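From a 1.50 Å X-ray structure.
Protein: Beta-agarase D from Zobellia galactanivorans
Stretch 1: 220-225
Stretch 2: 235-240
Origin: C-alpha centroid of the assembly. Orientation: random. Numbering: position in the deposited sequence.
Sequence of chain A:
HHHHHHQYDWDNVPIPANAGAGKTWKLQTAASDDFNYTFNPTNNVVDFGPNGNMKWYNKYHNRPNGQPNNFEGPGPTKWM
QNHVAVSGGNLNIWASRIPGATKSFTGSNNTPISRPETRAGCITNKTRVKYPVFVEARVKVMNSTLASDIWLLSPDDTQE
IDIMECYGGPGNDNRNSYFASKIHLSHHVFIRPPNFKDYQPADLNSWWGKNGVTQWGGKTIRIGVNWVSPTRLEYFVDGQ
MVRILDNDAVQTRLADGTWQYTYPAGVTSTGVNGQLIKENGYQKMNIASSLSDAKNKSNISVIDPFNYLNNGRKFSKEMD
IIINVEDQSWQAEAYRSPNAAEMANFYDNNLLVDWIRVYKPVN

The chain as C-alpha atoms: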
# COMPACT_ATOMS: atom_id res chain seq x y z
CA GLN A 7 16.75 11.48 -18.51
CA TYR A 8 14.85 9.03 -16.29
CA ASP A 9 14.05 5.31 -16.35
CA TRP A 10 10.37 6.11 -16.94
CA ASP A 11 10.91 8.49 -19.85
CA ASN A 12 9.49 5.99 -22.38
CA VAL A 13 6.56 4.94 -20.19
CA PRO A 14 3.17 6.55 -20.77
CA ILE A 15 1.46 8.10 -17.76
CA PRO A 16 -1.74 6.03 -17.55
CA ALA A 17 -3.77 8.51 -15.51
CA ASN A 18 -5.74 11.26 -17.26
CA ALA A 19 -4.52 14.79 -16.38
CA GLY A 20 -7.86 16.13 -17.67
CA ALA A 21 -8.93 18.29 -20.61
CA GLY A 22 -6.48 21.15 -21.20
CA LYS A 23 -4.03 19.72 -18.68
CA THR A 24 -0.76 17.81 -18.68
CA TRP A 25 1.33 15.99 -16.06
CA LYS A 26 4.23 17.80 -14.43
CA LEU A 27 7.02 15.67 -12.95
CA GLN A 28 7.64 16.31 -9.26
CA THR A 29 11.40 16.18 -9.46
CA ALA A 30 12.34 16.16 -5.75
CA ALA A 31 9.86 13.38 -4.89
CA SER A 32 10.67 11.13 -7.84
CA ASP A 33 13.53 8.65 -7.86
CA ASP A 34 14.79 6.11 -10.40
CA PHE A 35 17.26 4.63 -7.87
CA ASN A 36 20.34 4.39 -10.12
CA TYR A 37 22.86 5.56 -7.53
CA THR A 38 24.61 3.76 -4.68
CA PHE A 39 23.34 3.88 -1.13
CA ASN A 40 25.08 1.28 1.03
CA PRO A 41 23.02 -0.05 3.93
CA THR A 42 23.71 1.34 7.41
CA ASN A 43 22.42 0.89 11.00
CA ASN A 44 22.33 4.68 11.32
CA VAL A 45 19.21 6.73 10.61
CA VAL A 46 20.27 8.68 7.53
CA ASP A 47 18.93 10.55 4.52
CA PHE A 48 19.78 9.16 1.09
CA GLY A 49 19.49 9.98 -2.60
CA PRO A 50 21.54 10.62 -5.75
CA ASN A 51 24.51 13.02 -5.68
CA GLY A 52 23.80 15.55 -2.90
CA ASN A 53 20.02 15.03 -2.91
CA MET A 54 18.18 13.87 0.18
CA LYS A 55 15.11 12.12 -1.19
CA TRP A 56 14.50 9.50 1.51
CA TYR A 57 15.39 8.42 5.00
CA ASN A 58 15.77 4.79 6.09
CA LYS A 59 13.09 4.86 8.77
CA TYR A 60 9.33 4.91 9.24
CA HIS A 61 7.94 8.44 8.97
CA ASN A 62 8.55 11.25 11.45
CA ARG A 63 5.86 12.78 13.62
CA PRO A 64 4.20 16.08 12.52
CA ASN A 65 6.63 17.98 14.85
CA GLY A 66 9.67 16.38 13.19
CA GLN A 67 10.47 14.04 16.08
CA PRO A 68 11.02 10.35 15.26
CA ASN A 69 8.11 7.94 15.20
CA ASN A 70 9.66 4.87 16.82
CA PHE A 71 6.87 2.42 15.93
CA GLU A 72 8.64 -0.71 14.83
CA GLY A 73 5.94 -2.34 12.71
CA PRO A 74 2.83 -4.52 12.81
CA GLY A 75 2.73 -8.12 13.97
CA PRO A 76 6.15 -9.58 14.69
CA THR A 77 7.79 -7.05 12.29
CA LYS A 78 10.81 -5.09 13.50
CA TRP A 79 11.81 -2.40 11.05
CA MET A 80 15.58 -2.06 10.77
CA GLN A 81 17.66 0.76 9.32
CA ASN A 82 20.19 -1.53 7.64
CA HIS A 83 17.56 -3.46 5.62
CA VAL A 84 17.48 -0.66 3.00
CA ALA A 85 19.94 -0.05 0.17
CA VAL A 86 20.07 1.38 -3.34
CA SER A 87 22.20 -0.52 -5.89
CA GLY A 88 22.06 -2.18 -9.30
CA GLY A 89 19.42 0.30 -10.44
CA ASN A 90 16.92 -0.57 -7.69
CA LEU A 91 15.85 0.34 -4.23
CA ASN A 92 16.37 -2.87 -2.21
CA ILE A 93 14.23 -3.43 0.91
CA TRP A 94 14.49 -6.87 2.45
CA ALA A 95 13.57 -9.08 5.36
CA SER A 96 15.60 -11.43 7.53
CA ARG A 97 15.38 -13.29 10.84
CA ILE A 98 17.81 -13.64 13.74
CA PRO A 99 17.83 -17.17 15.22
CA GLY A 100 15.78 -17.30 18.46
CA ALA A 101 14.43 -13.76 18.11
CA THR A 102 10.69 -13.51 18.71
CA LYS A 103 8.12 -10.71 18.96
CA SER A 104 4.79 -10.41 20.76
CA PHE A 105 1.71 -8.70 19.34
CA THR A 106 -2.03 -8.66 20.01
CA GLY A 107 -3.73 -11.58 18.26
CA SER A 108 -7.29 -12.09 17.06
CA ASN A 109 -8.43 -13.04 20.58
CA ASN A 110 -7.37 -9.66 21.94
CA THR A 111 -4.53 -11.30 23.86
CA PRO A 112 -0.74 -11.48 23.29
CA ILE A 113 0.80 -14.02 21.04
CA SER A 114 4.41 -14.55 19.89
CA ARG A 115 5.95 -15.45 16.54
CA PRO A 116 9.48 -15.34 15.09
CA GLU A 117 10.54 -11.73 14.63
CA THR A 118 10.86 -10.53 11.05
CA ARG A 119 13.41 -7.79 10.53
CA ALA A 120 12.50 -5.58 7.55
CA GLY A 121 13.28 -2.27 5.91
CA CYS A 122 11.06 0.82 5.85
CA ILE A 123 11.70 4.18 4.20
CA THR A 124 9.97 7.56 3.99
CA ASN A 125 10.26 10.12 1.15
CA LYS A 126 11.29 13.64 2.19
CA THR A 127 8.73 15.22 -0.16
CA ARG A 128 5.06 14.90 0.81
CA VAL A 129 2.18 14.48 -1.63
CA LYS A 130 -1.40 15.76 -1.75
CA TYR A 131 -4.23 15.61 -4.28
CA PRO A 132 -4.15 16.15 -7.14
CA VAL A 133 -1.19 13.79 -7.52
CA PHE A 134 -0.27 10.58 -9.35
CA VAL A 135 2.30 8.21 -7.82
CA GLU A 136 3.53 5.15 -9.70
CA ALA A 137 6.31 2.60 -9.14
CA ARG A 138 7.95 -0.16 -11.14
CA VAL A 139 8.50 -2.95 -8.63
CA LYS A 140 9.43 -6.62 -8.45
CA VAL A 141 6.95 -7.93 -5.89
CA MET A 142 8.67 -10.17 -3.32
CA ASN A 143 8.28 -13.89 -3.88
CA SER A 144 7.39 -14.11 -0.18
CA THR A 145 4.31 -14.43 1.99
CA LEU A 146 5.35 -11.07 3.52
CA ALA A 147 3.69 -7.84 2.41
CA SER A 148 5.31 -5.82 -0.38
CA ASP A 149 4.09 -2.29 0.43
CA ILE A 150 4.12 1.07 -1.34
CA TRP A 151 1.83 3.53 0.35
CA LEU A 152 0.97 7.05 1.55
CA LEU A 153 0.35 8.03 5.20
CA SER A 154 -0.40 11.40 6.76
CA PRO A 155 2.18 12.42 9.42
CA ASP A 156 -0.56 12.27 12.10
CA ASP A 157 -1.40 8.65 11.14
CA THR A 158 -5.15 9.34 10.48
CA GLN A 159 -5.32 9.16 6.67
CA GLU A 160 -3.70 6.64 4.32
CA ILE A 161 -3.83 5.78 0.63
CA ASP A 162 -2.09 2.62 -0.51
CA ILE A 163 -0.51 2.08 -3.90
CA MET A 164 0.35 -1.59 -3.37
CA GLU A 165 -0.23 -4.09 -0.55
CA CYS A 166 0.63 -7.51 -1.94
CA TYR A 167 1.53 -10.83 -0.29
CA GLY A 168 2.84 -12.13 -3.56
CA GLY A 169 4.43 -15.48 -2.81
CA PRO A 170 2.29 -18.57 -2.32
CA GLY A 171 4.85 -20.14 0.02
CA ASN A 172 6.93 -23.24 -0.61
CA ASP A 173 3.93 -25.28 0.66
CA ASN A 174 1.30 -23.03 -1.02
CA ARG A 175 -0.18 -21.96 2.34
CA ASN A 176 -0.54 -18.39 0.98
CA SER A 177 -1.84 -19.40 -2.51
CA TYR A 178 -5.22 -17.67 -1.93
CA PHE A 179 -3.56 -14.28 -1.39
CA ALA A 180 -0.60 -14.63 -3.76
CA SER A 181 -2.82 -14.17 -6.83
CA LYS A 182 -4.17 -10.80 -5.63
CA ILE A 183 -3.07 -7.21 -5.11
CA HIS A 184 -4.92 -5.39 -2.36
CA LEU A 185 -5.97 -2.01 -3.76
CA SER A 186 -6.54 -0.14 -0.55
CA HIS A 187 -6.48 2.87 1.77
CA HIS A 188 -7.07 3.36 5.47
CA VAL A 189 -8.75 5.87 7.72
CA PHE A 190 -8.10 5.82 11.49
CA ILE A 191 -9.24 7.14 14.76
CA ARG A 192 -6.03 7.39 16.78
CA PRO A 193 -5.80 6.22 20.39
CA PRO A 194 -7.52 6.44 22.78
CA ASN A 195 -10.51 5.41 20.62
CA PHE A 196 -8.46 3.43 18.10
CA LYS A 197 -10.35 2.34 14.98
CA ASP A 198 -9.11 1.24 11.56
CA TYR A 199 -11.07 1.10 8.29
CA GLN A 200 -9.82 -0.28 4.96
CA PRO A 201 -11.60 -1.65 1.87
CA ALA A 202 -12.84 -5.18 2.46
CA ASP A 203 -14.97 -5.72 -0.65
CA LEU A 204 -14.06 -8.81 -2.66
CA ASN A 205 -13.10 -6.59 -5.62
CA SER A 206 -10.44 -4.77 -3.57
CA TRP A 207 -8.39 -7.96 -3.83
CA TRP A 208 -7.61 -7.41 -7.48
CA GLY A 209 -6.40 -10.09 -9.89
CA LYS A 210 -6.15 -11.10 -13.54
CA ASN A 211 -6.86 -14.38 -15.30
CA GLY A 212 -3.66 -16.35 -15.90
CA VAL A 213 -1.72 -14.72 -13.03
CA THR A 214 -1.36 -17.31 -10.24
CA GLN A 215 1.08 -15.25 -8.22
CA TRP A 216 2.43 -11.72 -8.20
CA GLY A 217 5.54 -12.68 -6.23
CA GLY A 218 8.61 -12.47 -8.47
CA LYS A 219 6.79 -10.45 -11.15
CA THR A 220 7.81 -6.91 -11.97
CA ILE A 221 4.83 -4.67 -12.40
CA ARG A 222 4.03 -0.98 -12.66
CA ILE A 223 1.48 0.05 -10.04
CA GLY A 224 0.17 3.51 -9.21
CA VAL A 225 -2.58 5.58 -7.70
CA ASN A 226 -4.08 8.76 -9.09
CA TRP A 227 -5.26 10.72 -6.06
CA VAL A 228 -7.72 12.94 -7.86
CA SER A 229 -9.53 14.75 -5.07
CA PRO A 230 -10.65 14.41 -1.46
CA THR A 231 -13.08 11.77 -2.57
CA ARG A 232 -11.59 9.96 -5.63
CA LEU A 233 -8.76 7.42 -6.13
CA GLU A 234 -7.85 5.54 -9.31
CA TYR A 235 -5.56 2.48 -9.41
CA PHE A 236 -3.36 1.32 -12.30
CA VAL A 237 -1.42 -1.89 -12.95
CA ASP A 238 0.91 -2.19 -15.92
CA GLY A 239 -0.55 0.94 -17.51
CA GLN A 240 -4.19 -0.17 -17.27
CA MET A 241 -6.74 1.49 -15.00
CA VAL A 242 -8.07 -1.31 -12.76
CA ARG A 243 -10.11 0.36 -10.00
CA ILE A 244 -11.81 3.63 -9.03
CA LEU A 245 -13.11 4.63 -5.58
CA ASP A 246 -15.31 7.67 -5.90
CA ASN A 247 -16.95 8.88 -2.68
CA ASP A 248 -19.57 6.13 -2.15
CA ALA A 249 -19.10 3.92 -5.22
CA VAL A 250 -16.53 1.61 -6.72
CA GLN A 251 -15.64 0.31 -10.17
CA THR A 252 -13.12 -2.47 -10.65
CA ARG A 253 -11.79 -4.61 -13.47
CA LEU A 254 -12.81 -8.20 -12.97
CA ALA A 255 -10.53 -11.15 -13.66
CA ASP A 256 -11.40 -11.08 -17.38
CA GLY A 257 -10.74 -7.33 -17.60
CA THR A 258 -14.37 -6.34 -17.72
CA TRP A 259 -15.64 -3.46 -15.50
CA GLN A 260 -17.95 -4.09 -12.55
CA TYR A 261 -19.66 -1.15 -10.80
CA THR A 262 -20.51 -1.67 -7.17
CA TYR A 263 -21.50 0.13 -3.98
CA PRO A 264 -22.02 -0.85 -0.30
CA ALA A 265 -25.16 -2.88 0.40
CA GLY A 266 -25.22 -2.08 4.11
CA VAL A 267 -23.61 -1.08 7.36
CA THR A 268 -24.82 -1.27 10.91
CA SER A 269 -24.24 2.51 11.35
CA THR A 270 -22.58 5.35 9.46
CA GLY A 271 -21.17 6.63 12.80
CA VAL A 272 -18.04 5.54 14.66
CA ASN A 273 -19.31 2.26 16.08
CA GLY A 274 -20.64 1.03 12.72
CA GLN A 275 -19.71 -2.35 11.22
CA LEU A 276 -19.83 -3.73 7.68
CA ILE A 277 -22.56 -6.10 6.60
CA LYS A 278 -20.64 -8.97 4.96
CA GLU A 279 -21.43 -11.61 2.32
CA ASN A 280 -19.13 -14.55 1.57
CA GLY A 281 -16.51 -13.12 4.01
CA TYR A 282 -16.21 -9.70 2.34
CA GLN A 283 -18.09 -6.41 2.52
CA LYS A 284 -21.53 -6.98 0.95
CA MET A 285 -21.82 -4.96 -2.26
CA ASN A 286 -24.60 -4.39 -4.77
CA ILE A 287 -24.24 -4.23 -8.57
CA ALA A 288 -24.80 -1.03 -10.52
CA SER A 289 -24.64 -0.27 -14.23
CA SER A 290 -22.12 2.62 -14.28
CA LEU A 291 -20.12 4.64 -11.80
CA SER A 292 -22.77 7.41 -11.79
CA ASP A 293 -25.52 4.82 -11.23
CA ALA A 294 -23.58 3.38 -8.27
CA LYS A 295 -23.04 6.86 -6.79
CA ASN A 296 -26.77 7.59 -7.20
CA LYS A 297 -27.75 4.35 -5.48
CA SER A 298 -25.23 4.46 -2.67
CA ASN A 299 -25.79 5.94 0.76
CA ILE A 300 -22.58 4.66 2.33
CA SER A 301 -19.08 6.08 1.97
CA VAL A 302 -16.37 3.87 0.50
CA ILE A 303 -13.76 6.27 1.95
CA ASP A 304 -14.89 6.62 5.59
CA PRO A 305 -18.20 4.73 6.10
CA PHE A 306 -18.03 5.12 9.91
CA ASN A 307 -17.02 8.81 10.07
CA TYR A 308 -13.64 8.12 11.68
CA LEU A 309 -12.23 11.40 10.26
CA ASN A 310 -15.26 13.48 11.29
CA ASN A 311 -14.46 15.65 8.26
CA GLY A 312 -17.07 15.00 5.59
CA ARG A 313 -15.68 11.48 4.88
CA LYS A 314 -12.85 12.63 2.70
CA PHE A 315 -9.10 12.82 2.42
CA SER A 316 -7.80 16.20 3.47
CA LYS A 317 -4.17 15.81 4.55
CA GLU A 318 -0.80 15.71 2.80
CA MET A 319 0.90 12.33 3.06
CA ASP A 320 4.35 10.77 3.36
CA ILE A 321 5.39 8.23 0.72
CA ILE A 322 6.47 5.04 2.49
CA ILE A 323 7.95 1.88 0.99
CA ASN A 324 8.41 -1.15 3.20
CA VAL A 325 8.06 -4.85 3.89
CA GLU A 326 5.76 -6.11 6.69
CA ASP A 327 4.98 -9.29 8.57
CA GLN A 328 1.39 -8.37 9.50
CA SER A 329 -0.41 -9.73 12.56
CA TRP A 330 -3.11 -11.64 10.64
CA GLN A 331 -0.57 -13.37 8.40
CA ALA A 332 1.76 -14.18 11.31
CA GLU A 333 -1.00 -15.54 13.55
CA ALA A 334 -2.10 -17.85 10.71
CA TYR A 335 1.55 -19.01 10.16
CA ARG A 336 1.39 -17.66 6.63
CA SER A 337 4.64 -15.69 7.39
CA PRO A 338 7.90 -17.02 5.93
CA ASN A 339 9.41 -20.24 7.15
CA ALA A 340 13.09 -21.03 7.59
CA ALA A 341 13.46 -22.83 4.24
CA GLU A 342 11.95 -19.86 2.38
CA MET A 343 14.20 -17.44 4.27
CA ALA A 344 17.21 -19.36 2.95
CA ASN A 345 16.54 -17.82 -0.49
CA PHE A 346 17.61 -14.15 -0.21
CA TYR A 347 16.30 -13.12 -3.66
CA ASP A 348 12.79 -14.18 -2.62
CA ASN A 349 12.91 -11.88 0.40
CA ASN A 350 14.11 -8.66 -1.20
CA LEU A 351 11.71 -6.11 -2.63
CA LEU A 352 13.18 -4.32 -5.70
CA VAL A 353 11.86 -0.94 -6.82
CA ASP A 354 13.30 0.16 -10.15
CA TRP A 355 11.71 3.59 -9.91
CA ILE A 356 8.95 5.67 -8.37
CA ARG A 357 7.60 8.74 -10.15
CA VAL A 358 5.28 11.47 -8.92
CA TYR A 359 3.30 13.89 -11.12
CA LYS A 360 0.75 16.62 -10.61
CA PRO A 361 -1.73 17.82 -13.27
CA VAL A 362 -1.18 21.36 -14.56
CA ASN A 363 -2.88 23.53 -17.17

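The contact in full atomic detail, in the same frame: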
# COMPACT_ATOMS: atom_id res chain seq x y z
N THR A 220 7.68 -8.36 -12.02
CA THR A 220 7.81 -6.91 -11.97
C THR A 220 6.67 -6.23 -12.70
O THR A 220 6.35 -6.54 -13.87
CB THR A 220 9.25 -6.29 -12.14
OG1 THR A 220 9.31 -5.17 -13.04
CG2 THR A 220 10.32 -7.31 -12.24
N ILE A 221 6.03 -5.34 -11.96
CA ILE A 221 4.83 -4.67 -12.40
C ILE A 221 5.03 -3.16 -12.27
O ILE A 221 5.93 -2.70 -11.54
CB ILE A 221 3.59 -5.11 -11.57
CG1 ILE A 221 3.72 -4.73 -10.09
CG2 ILE A 221 3.35 -6.63 -11.68
CD1 ILE A 221 2.38 -4.95 -9.31
N ARG A 222 4.20 -2.39 -12.97
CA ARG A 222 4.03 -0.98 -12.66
C ARG A 222 2.71 -0.84 -11.92
O ARG A 222 1.69 -1.39 -12.35
CB ARG A 222 3.97 -0.14 -13.93
CG ARG A 222 5.27 -0.03 -14.64
CD ARG A 222 5.14 1.06 -15.68
NE ARG A 222 4.35 0.68 -16.85
CZ ARG A 222 3.31 1.35 -17.34
NH1 ARG A 222 2.81 2.46 -16.78
NH2 ARG A 222 2.74 0.90 -18.45
N ILE A 223 2.72 -0.14 -10.80
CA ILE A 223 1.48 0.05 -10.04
C ILE A 223 1.45 1.48 -9.52
O ILE A 223 2.45 1.99 -9.03
CB ILE A 223 1.32 -1.02 -8.93
CG1 ILE A 223 -0.02 -0.88 -8.19
CG2 ILE A 223 2.51 -1.02 -7.97
CD1 ILE A 223 -0.38 -2.15 -7.41
N GLY A 224 0.28 2.10 -9.60
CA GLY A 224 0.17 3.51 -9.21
C GLY A 224 -1.22 3.88 -8.78
O GLY A 224 -2.17 3.16 -9.07
N VAL A 225 -1.31 4.99 -8.07
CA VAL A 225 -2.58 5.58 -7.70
C VAL A 225 -2.65 7.02 -8.16
O VAL A 225 -1.69 7.79 -7.98
CB VAL A 225 -2.86 5.47 -6.17
CG1 VAL A 225 -4.24 6.00 -5.82
CG2 VAL A 225 -2.81 4.07 -5.75
N TYR A 235 -6.70 3.40 -9.49
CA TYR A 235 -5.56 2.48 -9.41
C TYR A 235 -5.20 1.95 -10.78
O TYR A 235 -6.08 1.74 -11.62
CB TYR A 235 -5.88 1.30 -8.48
CG TYR A 235 -6.06 1.68 -7.04
CD1 TYR A 235 -7.26 2.20 -6.58
CD2 TYR A 235 -5.00 1.56 -6.15
CE1 TYR A 235 -7.41 2.58 -5.25
CE2 TYR A 235 -5.15 1.91 -4.82
CZ TYR A 235 -6.34 2.43 -4.38
OH TYR A 235 -6.49 2.83 -3.07
N PHE A 236 -3.90 1.73 -11.00
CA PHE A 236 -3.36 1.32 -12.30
C PHE A 236 -2.34 0.23 -12.10
O PHE A 236 -1.50 0.32 -11.19
CB PHE A 236 -2.67 2.51 -12.99
CG PHE A 236 -3.57 3.68 -13.21
CD1 PHE A 236 -3.84 4.57 -12.16
CD2 PHE A 236 -4.18 3.90 -14.43
CE1 PHE A 236 -4.70 5.65 -12.32
CE2 PHE A 236 -5.06 4.99 -14.60
CZ PHE A 236 -5.30 5.86 -13.55
N VAL A 237 -2.40 -0.81 -12.94
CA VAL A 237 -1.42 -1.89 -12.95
C VAL A 237 -0.99 -2.10 -14.39
O VAL A 237 -1.84 -2.29 -15.28
CB VAL A 237 -2.00 -3.21 -12.38
CG1 VAL A 237 -0.94 -4.32 -12.46
CG2 VAL A 237 -2.40 -3.01 -10.93
N ASP A 238 0.31 -2.03 -14.59
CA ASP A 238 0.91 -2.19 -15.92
C ASP A 238 0.25 -1.28 -16.98
O ASP A 238 -0.03 -1.70 -18.12
CB ASP A 238 0.89 -3.67 -16.32
CG ASP A 238 1.87 -4.49 -15.52
OD1 ASP A 238 2.80 -3.92 -14.92
OD2 ASP A 238 1.69 -5.73 -15.46
N GLY A 239 -0.02 -0.04 -16.59
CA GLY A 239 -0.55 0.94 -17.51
C GLY A 239 -2.06 0.93 -17.73
O GLY A 239 -2.58 1.73 -18.49
N GLN A 240 -2.75 -0.01 -17.08
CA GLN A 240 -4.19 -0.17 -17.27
C GLN A 240 -4.90 0.30 -16.01
O GLN A 240 -4.51 -0.09 -14.92
CB GLN A 240 -4.50 -1.65 -17.51
CG GLN A 240 -5.97 -1.97 -17.74
CD GLN A 240 -6.24 -3.47 -17.73
OE1 GLN A 240 -5.87 -4.22 -16.81
NE2 GLN A 240 -6.94 -3.91 -18.76
O HOH W 1 4.12 -7.07 -15.57
O HOH W 2 0.48 1.22 -13.92

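The two segments run antiparallel: the axes of strands 220-225 and 235-237 make an angle of 173° and approach to 4.7 Å, and 481 Å² of surface is buried between them.

Tyr235 opens stretch 2 opposite Val225 in a non-hydrogen-bonded pair, with the CA atoms of Tyr235 and Val225 4.6 Å apart. Since both side chains leave the same face of the sheet, they meet directly: Val225 CG2 lies 3.3 Å from Tyr235 CE2, and Val225 CG1 sits over one face of the ring. The backbone adds a CA-H...O contact, Tyr235 CA to Gly224 O at 3.5 Å with 143° at the hydrogen. Tyr235 OH is hydrogen-bonded elsewhere in the structure.

Phe236 pairs with Gly224 in the hydrogen-bonded register. Phe236 N donates to Gly224 O and Gly224 N donates to Phe236 O, both at 3.0 Å, with N-H...O angles of 148° and 154°. The side chain of Phe236 points to the sheet face opposite Tyr235 and Val237, where Gly224 offers no side chain to meet it; Gly224 O instead lies at the ring edge, near its plane. Phe236 O also receives a CA-H...O contact from Ile223 CA (3.2 Å, 148°).

At Val237 the register returns to a non-hydrogen-bonded pair, with Ile223. The CA atoms of Val237 and Ile223 are 4.5 Å apart, and the side chains share the face of Tyr235 and Val225, yet their apolar contact is looser: Ile223 CD1 to Val237 CG2 is 4.1 Å. Val237 CA approaches Arg222 O at 3.2 Å (143°). Here the type I' turn from Val237 to Gln240 begins, closed by Val237 N to Gln240 O and Gln240 N to Val237 O, each 3.0 Å.

Asp238 has left the strand, but still bonds Arg222 twice. Its N donates to Arg222 O at 2.7 Å and 169°, while Arg222 N donates to Asp238 OD1 at 2.8 Å and 166°. A carboxylate oxygen thus accepts the second bond, although the CA-to-CB bond of Asp238 points away from stretch 1; the end of the side chain comes back. Water 1 extends this link, donating to Asp238 OD2 (2.8 Å) and Thr220 O (2.9 Å).

Gly239, at phi/psi 83/-1, lies under the Arg222 guanidinium, its CA 3.4 Å from Arg222 NH2. An ideal CB would fall 2.6 Å from Arg222 NH2, a clash, and would also jam against the preceding carbonyl. Water 2 accepts from Gly239 N (3.0 Å) and donates weakly to Arg222 O (3.3 Å). Gln240 completes the turn without touching stretch 1.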